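Local structure of oxaloacetate acetyl hydrolase (3LYE) at residues 49-54 and 72-77; 91-96 and 110-115. The protein is a fungal enzyme of the phosphoenolpyruvate phosphomutase family, with a TIM-barrel-type fold and an assembly of four chains. All coordinates share one frame; numbering follows the deposited sequence.

Contact 1. Residues 49-54 and 72-77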
ATOM      1  N   LEU A  49     -14.627  19.069  -3.070  1.00  9.64           N
ATOM      2  CA  LEU A  49     -14.922  17.923  -2.219  1.00  8.90           C
ATOM      3  C   LEU A  49     -14.063  17.996  -0.972  1.00  8.95           C
ATOM      4  O   LEU A  49     -13.009  18.641  -0.987  1.00  9.61           O
ATOM      5  CB  LEU A  49     -14.567  16.608  -2.921  1.00 11.20           C
ATOM      6  CG  LEU A  49     -15.627  15.965  -3.826  1.00 16.08           C
ATOM      7  CD1 LEU A  49     -16.462  16.839  -4.678  1.00 18.07           C
ATOM      8  CD2 LEU A  49     -15.043  14.805  -4.626  1.00 14.51           C
ATOM      9  N   TYR A  50     -14.497  17.327   0.093  1.00  8.73           N
ATOM     10  CA  TYR A  50     -13.746  17.279   1.332  1.00  7.97           C
ATOM     11  C   TYR A  50     -13.549  15.791   1.711  1.00  8.76           C
ATOM     12  O   TYR A  50     -14.527  15.023   1.817  1.00 10.11           O
ATOM     13  CB  TYR A  50     -14.491  17.973   2.484  1.00  8.96           C
ATOM     14  CG  TYR A  50     -13.939  17.730   3.868  1.00  9.59           C
ATOM     15  CD1 TYR A  50     -14.746  17.295   4.893  1.00  9.68           C
ATOM     16  CD2 TYR A  50     -12.612  17.970   4.151  1.00  9.93           C
ATOM     17  CE1 TYR A  50     -14.237  17.081   6.122  1.00 10.16           C
ATOM     18  CE2 TYR A  50     -12.100  17.723   5.364  1.00 10.02           C
ATOM     19  CZ  TYR A  50     -12.924  17.323   6.368  1.00 10.79           C
ATOM     20  OH  TYR A  50     -12.414  17.149   7.611  1.00 12.13           O
ATOM     21  N   MET A  51     -12.317  15.344   1.884  1.00  7.74           N
ATOM     22  CA  MET A  51     -12.063  13.978   2.300  1.00  8.29           C
ATOM     23  C   MET A  51     -11.914  13.953   3.804  1.00  8.06           C
ATOM     24  O   MET A  51     -10.979  14.514   4.384  1.00  8.53           O
ATOM     25  CB  MET A  51     -10.792  13.414   1.718  1.00  8.06           C
ATOM     26  CG  MET A  51     -10.594  11.928   2.056  1.00  7.92           C
ATOM     27  SD  MET A  51      -8.978  11.290   1.598  1.00  8.64           S
ATOM     28  CE  MET A  51      -8.027  11.684   3.068  1.00  8.08           C
ATOM     29  N   THR A  52     -12.818  13.228   4.443  1.00  9.08           N
ATOM     30  CA  THR A  52     -12.831  13.127   5.883  1.00  9.48           C
ATOM     31  C   THR A  52     -11.874  12.103   6.445  1.00  9.19           C
ATOM     32  O   THR A  52     -11.619  11.065   5.862  1.00  9.67           O
ATOM     33  CB  THR A  52     -14.245  12.807   6.397  1.00 11.45           C
ATOM     34  OG1 THR A  52     -14.499  11.430   6.158  1.00 13.73           O
ATOM     35  CG2 THR A  52     -15.264  13.635   5.716  1.00 11.58           C
ATOM     36  N   GLY A  53     -11.359  12.389   7.631  1.00 10.10           N
ATOM     37  CA  GLY A  53     -10.464  11.475   8.322  1.00  9.84           C
ATOM     38  C   GLY A  53     -11.255  10.322   8.946  1.00  9.45           C
ATOM     39  O   GLY A  53     -10.856   9.161   8.868  1.00  9.03           O
ATOM     40  N   ALA A  54     -12.373  10.630   9.599  1.00  8.30           N
ATOM     41  CA  ALA A  54     -13.190   9.594  10.223  1.00  8.43           C
ATOM     42  C   ALA A  54     -13.706   8.644   9.163  1.00  8.87           C
ATOM     43  O   ALA A  54     -13.777   7.457   9.392  1.00  8.55           O
ATOM     44  CB  ALA A  54     -14.357  10.196  10.999  1.00 10.01           C
ATOM     45  N   HIS A  72       0.158   7.107   5.340  1.00  9.48           N
ATOM     46  CA  HIS A  72      -0.059   6.266   4.200  1.00 10.13           C
ATOM     47  C   HIS A  72      -1.525   6.133   3.840  1.00  9.99           C
ATOM     48  O   HIS A  72      -1.897   6.221   2.667  1.00  9.79           O
ATOM     49  CB  HIS A  72       0.555   4.855   4.428  1.00 15.19           C
ATOM     50  CG  HIS A  72       0.082   3.823   3.442  1.00 25.13           C
ATOM     51  ND1 HIS A  72      -1.023   3.027   3.663  1.00 30.78           N
ATOM     52  CD2 HIS A  72       0.544   3.488   2.215  1.00 28.49           C
ATOM     53  CE1 HIS A  72      -1.208   2.237   2.619  1.00 32.52           C
ATOM     54  NE2 HIS A  72      -0.263   2.491   1.732  1.00 32.58           N
ATOM     55  N   ASP A  73      -2.358   5.876   4.835  1.00 10.13           N
ATOM     56  CA  ASP A  73      -3.784   5.719   4.595  1.00  9.64           C
ATOM     57  C   ASP A  73      -4.459   6.954   4.040  1.00  8.01           C
ATOM     58  O   ASP A  73      -5.293   6.916   3.142  1.00  8.99           O
ATOM     59  CB  ASP A  73      -4.476   5.328   5.900  1.00 10.64           C
ATOM     60  CG  ASP A  73      -3.788   4.171   6.586  1.00 13.58           C
ATOM     61  OD1 ASP A  73      -3.943   3.052   6.092  1.00 14.92           O
ATOM     62  OD2 ASP A  73      -3.158   4.385   7.653  1.00 13.56           O
ATOM     63  N   MET A  74      -4.101   8.067   4.650  1.00  8.10           N
ATOM     64  CA  MET A  74      -4.666   9.347   4.239  1.00  7.84           C
ATOM     65  C   MET A  74      -4.224   9.785   2.869  1.00  7.79           C
ATOM     66  O   MET A  74      -5.046  10.190   2.054  1.00  8.28           O
ATOM     67  CB  MET A  74      -4.365  10.399   5.313  1.00  7.52           C
ATOM     68  CG  MET A  74      -5.014  10.092   6.650  1.00  8.21           C
ATOM     69  SD  MET A  74      -6.814  10.114   6.679  1.00  8.38           S
ATOM     70  CE  MET A  74      -7.075  11.885   6.527  1.00  8.99           C
ATOM     71  N   ARG A  75      -2.939   9.669   2.594  1.00  8.86           N
ATOM     72  CA  ARG A  75      -2.458  10.055   1.292  1.00  8.60           C
ATOM     73  C   ARG A  75      -3.026   9.114   0.236  1.00  8.61           C
ATOM     74  O   ARG A  75      -3.407   9.554  -0.834  1.00  9.35           O
ATOM     75  CB  ARG A  75      -0.930  10.029   1.237  1.00  9.25           C
ATOM     76  CG  ARG A  75      -0.411  10.515  -0.102  1.00 10.93           C
ATOM     77  CD  ARG A  75       0.802   9.856  -0.631  1.00 14.13           C
ATOM     78  NE  ARG A  75       1.077  10.352  -1.987  1.00 16.22           N
ATOM     79  CZ  ARG A  75       2.044   9.903  -2.779  1.00 17.06           C
ATOM     80  NH1 ARG A  75       2.220  10.378  -4.020  1.00 19.50           N
ATOM     81  NH2 ARG A  75       2.855   8.969  -2.321  1.00 18.76           N
ATOM     82  N   ASP A  76      -3.070   7.817   0.516  1.00  9.45           N
ATOM     83  CA  ASP A  76      -3.600   6.922  -0.501  1.00 10.53           C
ATOM     84  C   ASP A  76      -5.034   7.236  -0.849  1.00  8.19           C
ATOM     85  O   ASP A  76      -5.414   7.219  -2.021  1.00  8.63           O
ATOM     86  CB  ASP A  76      -3.467   5.470  -0.068  1.00 13.80           C
ATOM     87  CG  ASP A  76      -2.054   4.938  -0.275  1.00 25.13           C
ATOM     88  OD1 ASP A  76      -1.840   3.747   0.012  1.00 31.53           O
ATOM     89  OD2 ASP A  76      -1.174   5.716  -0.719  1.00 28.89           O
ATOM     90  N   ASN A  77      -5.870   7.516   0.146  1.00  7.61           N
ATOM     91  CA  ASN A  77      -7.263   7.815  -0.149  1.00  8.13           C
ATOM     92  C   ASN A  77      -7.391   9.151  -0.861  1.00  8.14           C
ATOM     93  O   ASN A  77      -8.189   9.285  -1.778  1.00  8.65           O
ATOM     94  CB  ASN A  77      -8.087   7.768   1.132  1.00  7.21           C
ATOM     95  CG  ASN A  77      -9.522   7.340   0.909  1.00  7.80           C
ATOM     96  OD1 ASN A  77      -9.811   6.507   0.054  1.00 11.60           O
ATOM     97  ND2 ASN A  77     -10.412   7.865   1.712  1.00  8.41           N
TER

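Contact 2. Residues 91-96 and 110-115. With CA (calcium ion), chain B.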
ATOM      1  N   LEU A  91      -9.952  18.986  -4.164  1.00  8.24           N
ATOM      2  CA  LEU A  91     -10.133  18.230  -2.968  1.00  8.48           C
ATOM      3  C   LEU A  91      -9.412  18.841  -1.742  1.00  7.94           C
ATOM      4  O   LEU A  91      -8.214  19.128  -1.816  1.00  8.64           O
ATOM      5  CB  LEU A  91      -9.525  16.798  -3.127  1.00  8.41           C
ATOM      6  CG  LEU A  91      -9.728  15.892  -1.895  1.00  8.84           C
ATOM      7  CD1 LEU A  91     -11.199  15.594  -1.608  1.00  7.96           C
ATOM      8  CD2 LEU A  91      -8.894  14.611  -2.036  1.00  8.20           C
ATOM      9  N   ILE A  92     -10.177  19.124  -0.686  1.00  7.60           N
ATOM     10  CA  ILE A  92      -9.620  19.559   0.580  1.00  7.10           C
ATOM     11  C   ILE A  92      -9.579  18.252   1.403  1.00  6.92           C
ATOM     12  O   ILE A  92     -10.601  17.541   1.445  1.00  8.87           O
ATOM     13  CB  ILE A  92     -10.463  20.584   1.312  1.00  8.08           C
ATOM     14  CG1 ILE A  92     -10.463  21.886   0.515  1.00 10.03           C
ATOM     15  CG2 ILE A  92      -9.912  20.810   2.735  1.00  9.26           C
ATOM     16  CD1 ILE A  92     -11.416  22.931   1.049  1.00 10.86           C
ATOM     17  N   ALA A  93      -8.454  17.925   2.045  1.00  7.79           N
ATOM     18  CA  ALA A  93      -8.350  16.727   2.841  1.00  8.42           C
ATOM     19  C   ALA A  93      -7.894  17.003   4.250  1.00  9.30           C
ATOM     20  O   ALA A  93      -7.122  17.916   4.500  1.00 10.56           O
ATOM     21  CB  ALA A  93      -7.365  15.758   2.216  1.00  9.59           C
ATOM     22  N   ASP A  94      -8.438  16.234   5.183  1.00  8.35           N
ATOM     23  CA  ASP A  94      -7.997  16.314   6.553  1.00  8.10           C
ATOM     24  C   ASP A  94      -6.532  15.863   6.586  1.00  9.52           C
ATOM     25  O   ASP A  94      -6.179  14.912   5.866  1.00  8.62           O
ATOM     26  CB  ASP A  94      -8.826  15.276   7.344  1.00  8.71           C
ATOM     27  CG  ASP A  94      -8.617  15.289   8.844  1.00 11.01           C
ATOM     28  OD1 ASP A  94      -7.764  16.046   9.354  1.00 10.80           O
ATOM     29  OD2 ASP A  94      -9.362  14.512   9.514  1.00 13.24           O
ATOM     30  N   MET A  95      -5.668  16.585   7.304  1.00  8.46           N
ATOM     31  CA  MET A  95      -4.291  16.152   7.488  1.00  8.54           C
ATOM     32  C   MET A  95      -3.996  15.999   9.000  1.00  8.79           C
ATOM     33  O   MET A  95      -2.853  15.903   9.425  1.00  9.48           O
ATOM     34  CB  MET A  95      -3.216  16.933   6.745  1.00  8.87           C
ATOM     35  CG  MET A  95      -3.003  18.345   7.215  1.00  9.13           C
ATOM     36  SD  MET A  95      -1.556  19.144   6.463  1.00 10.70           S
ATOM     37  CE  MET A  95      -0.260  18.377   7.416  1.00 10.78           C
ATOM     38  N   ASP A  96      -5.062  16.008   9.806  1.00  9.37           N
ATOM     39  CA  ASP A  96      -4.935  15.804  11.237  1.00  9.62           C
ATOM     40  C   ASP A  96      -3.835  16.705  11.838  1.00 10.36           C
ATOM     41  O   ASP A  96      -3.938  17.923  11.687  1.00 11.09           O
ATOM     42  CB  ASP A  96      -4.739  14.304  11.488  1.00  9.79           C
ATOM     43  CG  ASP A  96      -5.930  13.507  11.068  1.00  9.99           C
ATOM     44  OD1 ASP A  96      -6.923  13.579  11.779  1.00 12.49           O
ATOM     45  OD2 ASP A  96      -5.896  12.863  10.010  1.00 12.24           O
ATOM     46  N   GLU A 110       3.980  17.690   1.465  1.00  7.66           N
ATOM     47  CA  GLU A 110       4.615  17.401   0.193  1.00  7.80           C
ATOM     48  C   GLU A 110       3.859  16.300  -0.534  1.00  8.74           C
ATOM     49  O   GLU A 110       3.642  16.395  -1.736  1.00  9.09           O
ATOM     50  CB  GLU A 110       6.037  16.992   0.484  1.00  9.57           C
ATOM     51  CG  GLU A 110       6.841  16.517  -0.688  1.00 13.23           C
ATOM     52  CD  GLU A 110       8.229  16.113  -0.241  1.00 25.63           C
ATOM     53  OE1 GLU A 110       8.358  15.554   0.891  1.00 32.06           O
ATOM     54  OE2 GLU A 110       9.170  16.354  -1.005  1.00 27.50           O
ATOM     55  N   HIS A 111       3.520  15.218   0.167  1.00  8.06           N
ATOM     56  CA  HIS A 111       2.804  14.099  -0.445  1.00  7.84           C
ATOM     57  C   HIS A 111       1.407  14.505  -0.938  1.00  8.37           C
ATOM     58  O   HIS A 111       0.976  14.112  -2.012  1.00  8.54           O
ATOM     59  CB  HIS A 111       2.755  12.912   0.509  1.00  9.53           C
ATOM     60  CG  HIS A 111       4.060  12.190   0.602  1.00 12.83           C
ATOM     61  ND1 HIS A 111       4.161  10.824   0.531  1.00 23.10           N
ATOM     62  CD2 HIS A 111       5.325  12.647   0.742  1.00 13.19           C
ATOM     63  CE1 HIS A 111       5.430  10.467   0.603  1.00 19.80           C
ATOM     64  NE2 HIS A 111       6.162  11.556   0.700  1.00 15.88           N
ATOM     65  N   TYR A 112       0.723  15.318  -0.149  1.00  8.10           N
ATOM     66  CA  TYR A 112      -0.598  15.798  -0.537  1.00  7.75           C
ATOM     67  C   TYR A 112      -0.438  16.650  -1.805  1.00  7.29           C
ATOM     68  O   TYR A 112      -1.201  16.513  -2.771  1.00  7.90           O
ATOM     69  CB  TYR A 112      -1.277  16.592   0.574  1.00  7.63           C
ATOM     70  CG  TYR A 112      -2.034  15.778   1.603  1.00  8.54           C
ATOM     71  CD1 TYR A 112      -1.674  14.457   1.916  1.00  9.48           C
ATOM     72  CD2 TYR A 112      -3.073  16.355   2.292  1.00  8.17           C
ATOM     73  CE1 TYR A 112      -2.364  13.757   2.886  1.00  9.13           C
ATOM     74  CE2 TYR A 112      -3.760  15.668   3.251  1.00  7.92           C
ATOM     75  CZ  TYR A 112      -3.408  14.353   3.539  1.00  9.55           C
ATOM     76  OH  TYR A 112      -4.101  13.668   4.522  1.00 10.41           O
ATOM     77  N   ILE A 113       0.529  17.552  -1.804  1.00  7.91           N
ATOM     78  CA  ILE A 113       0.748  18.395  -2.971  1.00  8.04           C
ATOM     79  C   ILE A 113       1.027  17.567  -4.232  1.00  7.99           C
ATOM     80  O   ILE A 113       0.435  17.809  -5.290  1.00  9.81           O
ATOM     81  CB  ILE A 113       1.885  19.409  -2.701  1.00  8.16           C
ATOM     82  CG1 ILE A 113       1.351  20.526  -1.787  1.00  8.10           C
ATOM     83  CG2 ILE A 113       2.458  20.037  -3.975  1.00  9.81           C
ATOM     84  CD1 ILE A 113       2.421  21.431  -1.234  1.00  9.74           C
ATOM     85  N   ARG A 114       1.950  16.620  -4.112  1.00  9.44           N
ATOM     86  CA  ARG A 114       2.330  15.721  -5.207  1.00 11.12           C
ATOM     87  C   ARG A 114       1.142  14.937  -5.735  1.00 10.73           C
ATOM     88  O   ARG A 114       1.075  14.619  -6.929  1.00 13.15           O
ATOM     89  CB  ARG A 114       3.387  14.675  -4.718  1.00 11.60           C
ATOM     90  CG  ARG A 114       4.738  15.257  -4.632  1.00 14.72           C
ATOM     91  CD  ARG A 114       5.735  14.429  -3.851  1.00 14.87           C
ATOM     92  NE  ARG A 114       5.662  13.014  -4.098  1.00 12.77           N
ATOM     93  CZ  ARG A 114       6.256  12.099  -3.357  1.00 15.53           C
ATOM     94  NH1 ARG A 114       6.069  10.817  -3.658  1.00 16.32           N
ATOM     95  NH2 ARG A 114       7.044  12.460  -2.351  1.00 17.59           N
ATOM     96  N   SER A 115       0.242  14.597  -4.820  1.00 10.31           N
ATOM     97  CA  SER A 115      -0.951  13.823  -5.143  1.00 10.96           C
ATOM     98  C   SER A 115      -2.117  14.648  -5.667  1.00 10.09           C
ATOM     99  O   SER A 115      -3.220  14.146  -5.799  1.00 11.03           O
ATOM    100  CB  SER A 115      -1.411  13.016  -3.930  1.00 10.94           C
ATOM    101  OG  SER A 115      -0.532  11.936  -3.657  1.00 14.77           O
TER
HETATM  102 CA    CA B 501      -9.235  14.115  11.975  1.00 16.06          CA
HETATM  103  O   HOH W   1      -8.871  16.447  11.764  1.00 13.90           O
HETATM  104  O   HOH W   2      -8.379  14.768  14.192  1.00 19.22           O
HETATM  105  O   HOH W   3      -9.522  11.871  11.446  1.00 17.20           O
HETATM  106  O   HOH W   4     -10.592  13.275  13.938  0.91 19.37           O
HETATM  107  O   HOH W   5     -11.021  14.767  11.377  1.00 19.49           O

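Contact 1. Residues 49-54 and 72-77
Met51 thrusts its thioether against helix 71-82, the sulfur beside Asn77 and the terminal methyl beside Met74. With chi1 and chi2 both anti (chi1 -175°), the chain runs straight out from the strand as far as SD and bends only at the last torsion, chi3 87°, which turns CE toward Met74. Met51 SD lies 3.7 Å from Asn77 CB, and Asn77 ND2 is equally close to it, so the sulfur is set against the root and amide of that side chain. Met51 CE comes 3.6 Å from Met74 CE, and it also sits 3.5 Å from Met74 O, a packing contact with the helix backbone.

Met74 arrives by a folded path. Bends at chi2 and chi3 fold its chain so that the methyl reaches Met51 and the start of helix 53-61, where Met74 CE ends 3.9 Å from Gly53 CA. Glycine suits this position because it presents bare backbone to the methyl. Both methionines are buried, and their flexible, unbranched chains can follow the uneven surface between a strand and a helix.

In the barrel, Met51 closes strand 49-51, one of the parallel strands, and Gly53 starts helix 53-61 directly after it. Thr52 occupies the N-cap between them: its OG1 accepts from Gly55 N, securing the helix start while its side chain points away from helix 71-82. That helix thus packs on both the strand end and the beginning of the next element.

Asn77 joins apolar packing to polar anchorage. While CB touches the sulfur, its buried ND2 donates to Thr56 OG1 on helix 53-61 and to Tyr33 O. Two acceptors occupy the amide nitrogen and should restrict rotation of the amide, whose side chain lies obliquely across that of Met51.

Contact 2. Residues 91-96 and 110-115
Tyr112 and the backbone carbonyl of Asp94 form the hydrogen bond of this contact. Tyr112 OH donates to Asp94 O at 2.8 Å, lying in the carbonyl plane with a C=O...donor angle of 147°; the acceptor in turn lies at the ring edge, close to the ring plane. Tyrosine suits the place because its long, rigid ring reaches from helix 102-114 to the end of strand 91-94 and carries a donor at its far end. Setting CG anti to the carbonyl carbon, chi1 -85°, aims the ring at the strand.

The apolar contacts converge on one ring carbon. Ala93 CB approaches Tyr112 CE2 to 3.8 Å, and Met95 CB meets the same ring carbon at 3.8 Å, both obliquely. Alanine is small enough for the ring to come close to the strand, whereas the outer part of Met95 leads away, toward Ala120 and Leu122 of strand 119-122. The contact thus spans the first two elements of the beta-alpha-beta unit 91-94, 102-114, 119-122.

Metal ligation occupies the other side of the strand end. The calcium ion is bound by Asp94 OD2 at 2.5 Å, Asp96 OD1 at 2.4 Å and five waters. Each aspartate gives one oxygen. The remaining oxygen of Asp94, OD1, accepts from Asp96 N at 2.7 Å, from above the carboxylate plane, forming an Asx turn. Water 1, a calcium ligand, lies within hydrogen-bonding distance of Asp94 OD1 and may donate to it, while Asp96 OD2 is hydrogen-bonded to Tyr99 OH.

Asp94 therefore works in two directions, its carboxylate facing calcium and its carbonyl facing Tyr112, and the phenol bond probably helps to position the backbone just after Asp94, in the short turn that leads to Asp96.

How the contacts relate
Contacts 1 and 2 follow each other along the chain, their centres 8 Å apart, on neighbouring strands of the same barrel sheet. Met51 N probably donates to Ile92 O at 2.8 Å, joining strand 49-51 to strand 91-94. Outside the barrel strands, helices 71-82 and 102-114 meet through Met74 CB and Tyr112 OH, 3.4 Å apart, and through a probable hydrogen bond of 2.8 Å between Arg75 NE and Ser115 OG. Met74 CE also packs 3.2 Å from Asp94 O. Both contacts border the calcium site: contact 2 supplies its two aspartates, whereas contact 1 brings Gly53 CA to 4.7 Å from the ion without binding it.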